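Local coordinates for protein GDP-L-fucose synthase (Campylobacter jejuni subsp. jejuni serotype O:2, PDB 7M13) that probably makes GDP-D-glycero-L-gluco-heptose for the capsular polysaccharide, using NADPH as the reducing cofactor, at residues I11-H16 with T22-N27; N93-S98 with K104-F109. All coordinates share one frame; numbering follows the deposited sequence.

Contact 1: residues I11-H16 with T22-N27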
loop_
_atom_site.group_PDB
_atom_site.type_symbol
_atom_site.label_atom_id
_atom_site.label_comp_id
_atom_site.label_asym_id
_atom_site.label_seq_id
_atom_site.Cartn_x
_atom_site.Cartn_y
_atom_site.Cartn_z
ATOM N N ILE B 11 -0.484 -5.224 28.042
ATOM C CA ILE B 11 -0.555 -4.161 27.011
ATOM C C ILE B 11 0.825 -3.963 26.434
ATOM O O ILE B 11 1.745 -3.628 27.160
ATOM C CB ILE B 11 -1.076 -2.842 27.611
ATOM C CG1 ILE B 11 -2.455 -3.070 28.209
ATOM C CG2 ILE B 11 -1.048 -1.733 26.553
ATOM C CD1 ILE B 11 -2.969 -1.901 29.037
ATOM N N TYR B 12 0.970 -4.116 25.108
ATOM C CA TYR B 12 2.216 -3.816 24.379
ATOM C C TYR B 12 2.105 -2.436 23.745
ATOM O O TYR B 12 1.146 -2.190 23.026
ATOM C CB TYR B 12 2.474 -4.919 23.351
ATOM C CG TYR B 12 3.601 -4.664 22.390
ATOM C CD1 TYR B 12 4.823 -4.146 22.791
ATOM C CD2 TYR B 12 3.408 -4.902 21.031
ATOM C CE1 TYR B 12 5.845 -3.922 21.889
ATOM C CE2 TYR B 12 4.433 -4.703 20.131
ATOM C CZ TYR B 12 5.627 -4.171 20.545
ATOM O OH TYR B 12 6.606 -3.909 19.640
ATOM N N ILE B 13 3.014 -1.552 24.093
ATOM C CA ILE B 13 3.221 -0.253 23.403
ATOM C C ILE B 13 4.451 -0.401 22.527
ATOM O O ILE B 13 5.568 -0.402 23.039
ATOM C CB ILE B 13 3.327 0.931 24.386
ATOM C CG1 ILE B 13 2.098 0.993 25.295
ATOM C CG2 ILE B 13 3.497 2.242 23.617
ATOM C CD1 ILE B 13 2.325 0.524 26.696
ATOM N N ALA B 14 4.259 -0.488 21.214
ATOM C CA ALA B 14 5.358 -0.562 20.243
ATOM C C ALA B 14 5.910 0.839 20.067
ATOM O O ALA B 14 5.075 1.769 19.973
ATOM C CB ALA B 14 4.859 -1.151 18.960
ATOM N N GLY B 15 7.216 1.023 20.061
ATOM C CA GLY B 15 7.820 2.358 19.933
ATOM C C GLY B 15 7.643 3.184 21.180
ATOM O O GLY B 15 7.349 4.401 21.082
ATOM N N HIS B 16 7.831 2.586 22.348
ATOM C CA HIS B 16 7.422 3.226 23.618
ATOM C C HIS B 16 8.305 4.418 23.975
ATOM O O HIS B 16 7.878 5.161 24.899
ATOM C CB HIS B 16 7.398 2.238 24.769
ATOM C CG HIS B 16 8.740 1.738 25.159
ATOM N ND1 HIS B 16 9.410 0.821 24.408
ATOM C CD2 HIS B 16 9.486 1.997 26.259
ATOM C CE1 HIS B 16 10.553 0.528 25.014
ATOM N NE2 HIS B 16 10.612 1.243 26.173
ATOM N N THR B 22 5.736 7.399 24.800
ATOM C CA THR B 22 6.055 7.840 26.179
ATOM C C THR B 22 4.759 8.315 26.835
ATOM O O THR B 22 4.533 8.020 28.018
ATOM C CB THR B 22 7.126 8.926 26.183
ATOM O OG1 THR B 22 8.332 8.400 25.628
ATOM C CG2 THR B 22 7.342 9.431 27.589
ATOM N N ALA B 23 3.935 9.115 26.142
ATOM C CA ALA B 23 2.661 9.612 26.663
ATOM C C ALA B 23 1.711 8.450 26.978
ATOM O O ALA B 23 0.992 8.490 27.979
ATOM C CB ALA B 23 2.020 10.577 25.687
ATOM N N LEU B 24 1.669 7.410 26.147
ATOM C CA LEU B 24 0.774 6.277 26.430
ATOM C C LEU B 24 1.254 5.540 27.689
ATOM O O LEU B 24 0.395 5.195 28.525
ATOM C CB LEU B 24 0.732 5.339 25.227
ATOM C CG LEU B 24 -0.247 5.771 24.161
ATOM C CD1 LEU B 24 0.122 5.096 22.852
ATOM C CD2 LEU B 24 -1.664 5.444 24.569
ATOM N N VAL B 25 2.555 5.294 27.783
ATOM C CA VAL B 25 3.097 4.591 28.981
ATOM C C VAL B 25 2.681 5.393 30.214
ATOM O O VAL B 25 2.125 4.800 31.138
ATOM C CB VAL B 25 4.613 4.382 28.932
ATOM C CG1 VAL B 25 5.108 3.865 30.284
ATOM C CG2 VAL B 25 5.072 3.439 27.837
ATOM N N GLU B 26 2.937 6.699 30.233
ATOM C CA GLU B 26 2.647 7.517 31.453
ATOM C C GLU B 26 1.148 7.563 31.759
ATOM O O GLU B 26 0.757 7.475 32.941
ATOM C CB GLU B 26 3.219 8.922 31.293
ATOM C CG GLU B 26 4.729 8.934 31.348
ATOM C CD GLU B 26 5.343 10.298 31.074
ATOM O OE1 GLU B 26 4.599 11.212 30.609
ATOM O OE2 GLU B 26 6.570 10.427 31.287
ATOM N N ASN B 27 0.300 7.778 30.767
ATOM C CA ASN B 27 -1.161 7.899 30.943
ATOM C C ASN B 27 -1.761 6.542 31.358
ATOM O O ASN B 27 -2.637 6.513 32.225
ATOM C CB ASN B 27 -1.814 8.443 29.680
ATOM C CG ASN B 27 -1.763 9.949 29.677
ATOM O OD1 ASN B 27 -2.585 10.559 30.357
ATOM N ND2 ASN B 27 -0.755 10.534 29.048
#
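Ala23 O, on the helical turn that presents Leu24 and Val25 to Ile13, is gripped twice by Asn27. The backbone bond from Asn27 N to Ala23 O measures 3.0 Å, and the side-chain bond from Asn27 ND2 to Ala23 O is 2.9 Å with a fairly straight N-H...O angle of 160°. The two donors reach the oxygen from opposite faces of its carbonyl plane, and Asn27 ND2 also bonds Asp248.

The contact itself is apolar and centres on one methyl group. Val25 CG1 lies anti to the backbone N (chi1 171°), which turns CG2 to the strand, where it meets Ile13 CD1 at 4.2 Å. The same Val25 CG2 meets His16 CB at 4.0 Å, so the methyl touches both the end of the strand and the loop that follows. Ile13 reaches it with CD1, its chi2 of 105° lying near an eclipsed rotation, while its other branch, CG2, stands 4.5 Å from Leu24 CB at the margin of contact.

Where the loop meets the helix, His16 O is 3.1 Å from Thr22 N, but the angle is too poor for a hydrogen bond. Thr22 OG1, 3.4 Å from His16 O, instead bonds Gly18 O. Leu36 of strand 36-37 touches both Ile13 and Val25, extending this apolar layer.

Gly15, with its positive phi, turns the chain out of strand 11-14 and touches NADP. Together with Gly18 and Gly21 it makes the GxxGxxG pattern, which runs from the end of the strand into the first turn of helix 19-30. This glycine-rich segment, opening the beta-alpha-beta unit of strand 11-14, helix 19-30 and strand 36-37, is the dinucleotide-binding motif of the Rossmann fold.

Contact 2: residues N93-S98 with K104-F109; sequences NVIHNS and KKLVFF. With NAP (NADP nicotinamide-adenine-dinucleotide phosphate), chain E.
Leu106 carries the packing against Val94, Ile95 and Ser98, almost wholly through one methyl. Its CG lies anti to the backbone N (chi1 178°), extending the side chain from the strand so that CD1 enters the surface of the helix. There Leu106 CD1 comes 3.5 Å from Ser98 OG, a polar atom already engaged: Ser98 OG donates to Val94 O at 2.7 Å, from above the carbonyl plane, while Ser98 N reaches the same oxygen from the opposite face. Ser98 therefore satisfies its hydroxyl within the helix and can border the leucine. Val94 CG1 lies 4.2 Å from Leu106 CD1, and Ile95 CG1 is 4.3 Å from that same methyl.

Two residues on, Phe108 sends its CB toward the helix too, but its ring stops short of close contact. Phe109 instead belongs to the cofactor site: its CB is 3.6 Å from NADP O4D, and its carbonyl O accepts a weak 3.3 Å bond from ribose O3D. Lys144 NZ also bonds Phe109 O.

Axes of the short segments run 10.1 Å apart and nearly antiparallel (169°), as expected of a helix returning across a parallel sheet. Helix 80-100 lies beside helix 49-59, whose Phe56 touches Ser98 and Asn97, and strand 105-111 runs between strands 63-66 and 162-171.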
loop_
_atom_site.group_PDB
_atom_site.type_symbol
_atom_site.label_atom_id
_atom_site.label_comp_id
_atom_site.label_asym_id
_atom_site.label_seq_id
_atom_site.Cartn_x
_atom_site.Cartn_y
_atom_site.Cartn_z
ATOM N N ASN B 93 4.267 -6.691 10.192
ATOM C CA ASN B 93 4.744 -7.640 11.224
ATOM C C ASN B 93 3.884 -7.522 12.487
ATOM O O ASN B 93 3.463 -8.557 13.030
ATOM C CB ASN B 93 6.206 -7.380 11.543
ATOM C CG ASN B 93 7.175 -7.779 10.440
ATOM O OD1 ASN B 93 6.836 -8.581 9.579
ATOM N ND2 ASN B 93 8.365 -7.202 10.506
ATOM N N VAL B 94 3.581 -6.310 12.940
ATOM C CA VAL B 94 2.840 -6.169 14.222
ATOM C C VAL B 94 1.372 -6.529 13.999
ATOM O O VAL B 94 0.801 -7.270 14.794
ATOM C CB VAL B 94 3.028 -4.753 14.782
ATOM C CG1 VAL B 94 2.108 -4.474 15.947
ATOM C CG2 VAL B 94 4.489 -4.547 15.152
ATOM N N ILE B 95 0.765 -6.092 12.900
ATOM C CA ILE B 95 -0.677 -6.333 12.699
ATOM C C ILE B 95 -0.902 -7.839 12.480
ATOM O O ILE B 95 -1.782 -8.441 13.109
ATOM C CB ILE B 95 -1.244 -5.480 11.561
ATOM C CG1 ILE B 95 -1.221 -4.004 11.936
ATOM C CG2 ILE B 95 -2.647 -5.953 11.224
ATOM C CD1 ILE B 95 -1.431 -3.075 10.759
ATOM N N HIS B 96 -0.129 -8.472 11.595
ATOM C CA HIS B 96 -0.361 -9.898 11.297
ATOM C C HIS B 96 -0.065 -10.749 12.542
ATOM O O HIS B 96 -0.843 -11.681 12.801
ATOM C CB HIS B 96 0.470 -10.359 10.095
ATOM C CG HIS B 96 0.204 -11.769 9.755
ATOM N ND1 HIS B 96 -0.978 -12.114 9.186
ATOM C CD2 HIS B 96 0.926 -12.904 9.911
ATOM C CE1 HIS B 96 -0.987 -13.429 8.982
ATOM N NE2 HIS B 96 0.164 -13.932 9.407
ATOM N N ASN B 97 1.042 -10.488 13.238
ATOM C CA ASN B 97 1.397 -11.310 14.425
ATOM C C ASN B 97 0.451 -11.022 15.587
ATOM O O ASN B 97 0.179 -11.936 16.352
ATOM C CB ASN B 97 2.878 -11.228 14.768
ATOM C CG ASN B 97 3.655 -11.996 13.721
ATOM O OD1 ASN B 97 3.600 -13.238 13.717
ATOM N ND2 ASN B 97 4.217 -11.296 12.740
ATOM N N SER B 98 -0.221 -9.874 15.610
ATOM C CA SER B 98 -1.297 -9.605 16.596
ATOM C C SER B 98 -2.469 -10.532 16.285
ATOM O O SER B 98 -2.975 -11.181 17.188
ATOM C CB SER B 98 -1.729 -8.160 16.568
ATOM O OG SER B 98 -0.733 -7.304 17.070
ATOM N N LYS B 104 -6.579 -8.924 21.501
ATOM C CA LYS B 104 -7.984 -8.495 21.573
ATOM C C LYS B 104 -8.228 -7.234 20.751
ATOM O O LYS B 104 -9.177 -7.220 19.975
ATOM C CB LYS B 104 -8.383 -8.290 23.028
ATOM C CG LYS B 104 -8.313 -9.570 23.822
ATOM C CD LYS B 104 -8.668 -9.420 25.278
ATOM C CE LYS B 104 -8.756 -10.761 25.980
ATOM N NZ LYS B 104 -7.417 -11.392 26.152
ATOM N N LYS B 105 -7.400 -6.215 20.910
ATOM C CA LYS B 105 -7.596 -4.961 20.181
ATOM C C LYS B 105 -6.254 -4.284 19.937
ATOM O O LYS B 105 -5.323 -4.458 20.742
ATOM C CB LYS B 105 -8.464 -4.060 21.030
ATOM C CG LYS B 105 -9.360 -3.124 20.298
ATOM C CD LYS B 105 -10.527 -2.764 21.212
ATOM C CE LYS B 105 -11.139 -1.534 20.647
ATOM N NZ LYS B 105 -12.333 -1.186 21.416
ATOM N N LEU B 106 -6.159 -3.569 18.823
ATOM C CA LEU B 106 -4.949 -2.847 18.415
ATOM C C LEU B 106 -5.355 -1.460 17.958
ATOM O O LEU B 106 -6.398 -1.340 17.310
ATOM C CB LEU B 106 -4.287 -3.635 17.273
ATOM C CG LEU B 106 -3.011 -3.044 16.653
ATOM C CD1 LEU B 106 -2.089 -4.171 16.182
ATOM C CD2 LEU B 106 -3.338 -2.119 15.496
ATOM N N VAL B 107 -4.540 -0.476 18.307
ATOM C CA VAL B 107 -4.678 0.901 17.778
ATOM C C VAL B 107 -3.418 1.245 17.012
ATOM O O VAL B 107 -2.313 1.040 17.512
ATOM C CB VAL B 107 -4.936 1.912 18.893
ATOM C CG1 VAL B 107 -4.792 3.343 18.373
ATOM C CG2 VAL B 107 -6.294 1.680 19.512
ATOM N N PHE B 108 -3.581 1.664 15.769
ATOM C CA PHE B 108 -2.510 2.096 14.865
ATOM C C PHE B 108 -2.682 3.592 14.632
ATOM O O PHE B 108 -3.813 4.077 14.553
ATOM C CB PHE B 108 -2.599 1.335 13.539
ATOM C CG PHE B 108 -1.709 1.839 12.435
ATOM C CD1 PHE B 108 -0.334 1.862 12.604
ATOM C CD2 PHE B 108 -2.236 2.187 11.207
ATOM C CE1 PHE B 108 0.498 2.310 11.596
ATOM C CE2 PHE B 108 -1.404 2.647 10.205
ATOM C CZ PHE B 108 -0.048 2.718 10.415
ATOM N N PHE B 109 -1.611 4.313 14.391
ATOM C CA PHE B 109 -1.667 5.773 14.131
ATOM C C PHE B 109 -1.309 6.048 12.679
ATOM O O PHE B 109 -0.222 5.631 12.180
ATOM C CB PHE B 109 -0.763 6.528 15.081
ATOM C CG PHE B 109 -1.186 6.356 16.512
ATOM C CD1 PHE B 109 -2.200 7.141 17.043
ATOM C CD2 PHE B 109 -0.690 5.308 17.266
ATOM C CE1 PHE B 109 -2.614 6.947 18.351
ATOM C CE2 PHE B 109 -1.117 5.122 18.571
ATOM C CZ PHE B 109 -2.097 5.928 19.099
HETATM P PA NAP E . 8.513 8.944 17.222
HETATM O O1A NAP E . 9.206 9.267 15.932
HETATM O O2A NAP E . 8.655 9.938 18.349
HETATM O O5B NAP E . 8.972 7.560 17.805
HETATM C C5B NAP E . 9.016 6.398 16.978
HETATM C C4B NAP E . 9.568 5.291 17.820
HETATM O O4B NAP E . 9.524 4.087 17.019
HETATM C C3B NAP E . 11.035 5.484 18.257
HETATM O O3B NAP E . 11.133 5.346 19.670
HETATM C C2B NAP E . 11.784 4.415 17.471
HETATM O O2B NAP E . 12.867 3.824 18.191
HETATM C C1B NAP E . 10.706 3.356 17.272
HETATM N N9A NAP E . 10.999 2.508 16.137
HETATM C C8A NAP E . 11.145 2.869 14.832
HETATM N N7A NAP E . 11.528 1.890 14.048
HETATM C C5A NAP E . 11.655 0.812 14.897
HETATM C C6A NAP E . 12.048 -0.519 14.671
HETATM N N6A NAP E . 12.440 -0.995 13.484
HETATM N N1A NAP E . 12.077 -1.336 15.748
HETATM C C2A NAP E . 11.716 -0.852 16.945
HETATM N N3A NAP E . 11.338 0.386 17.271
HETATM C C4A NAP E . 11.338 1.175 16.190
HETATM O O3 NAP E . 6.960 8.720 16.920
HETATM P PN NAP E . 5.746 9.688 17.231
HETATM O O1N NAP E . 6.093 11.039 16.736
HETATM O O2N NAP E . 5.395 9.488 18.651
HETATM O O5D NAP E . 4.612 9.046 16.285
HETATM C C5D NAP E . 3.731 8.065 16.782
HETATM C C4D NAP E . 2.776 7.708 15.679
HETATM O O4D NAP E . 1.977 8.871 15.325
HETATM C C3D NAP E . 3.437 7.224 14.381
HETATM O O3D NAP E . 2.636 6.216 13.748
HETATM C C2D NAP E . 3.475 8.493 13.577
HETATM O O2D NAP E . 3.627 8.279 12.177
HETATM C C1D NAP E . 2.143 9.122 13.932
HETATM N N1N NAP E . 2.148 10.574 13.646
HETATM C C2N NAP E . 3.005 11.430 14.281
HETATM C C3N NAP E . 3.052 12.739 13.938
HETATM C C7N NAP E . 3.973 13.711 14.585
HETATM O O7N NAP E . 3.833 14.927 14.338
HETATM N N7N NAP E . 4.902 13.235 15.409
HETATM C C4N NAP E . 2.144 13.261 12.936
HETATM C C5N NAP E . 1.235 12.309 12.336
HETATM C C6N NAP E . 1.312 11.049 12.637
HETATM P P2B NAP E . 14.286 4.592 18.307
HETATM O O1X NAP E . 14.030 5.661 19.332
HETATM O O2X NAP E . 14.693 5.073 16.985
HETATM O O3X NAP E . 15.247 3.495 18.803
#

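Contacts 1 and 2 lie on opposite faces of one Rossmann sheet, with strand 63-66 between their strands. Consecutive residues of that strand give the evidence: Phe65 meets Leu24 of contact 1, whereas Val64 meets Ser98 of contact 2. The contact centres are 14 Å apart and the nearest atoms about 4 Å, without touching. Closest approach involves Phe109, whose side chain is about 4 Å from that of Leu24, on the face away from helix 80-100. NADP reaches both contacts near the C-terminal ends of their strands, touching Gly15 just beyond strand 11-14 and weakly bonding Phe109 O within strand 105-111, while the His16 side chain stays about 7 Å from the cofactor.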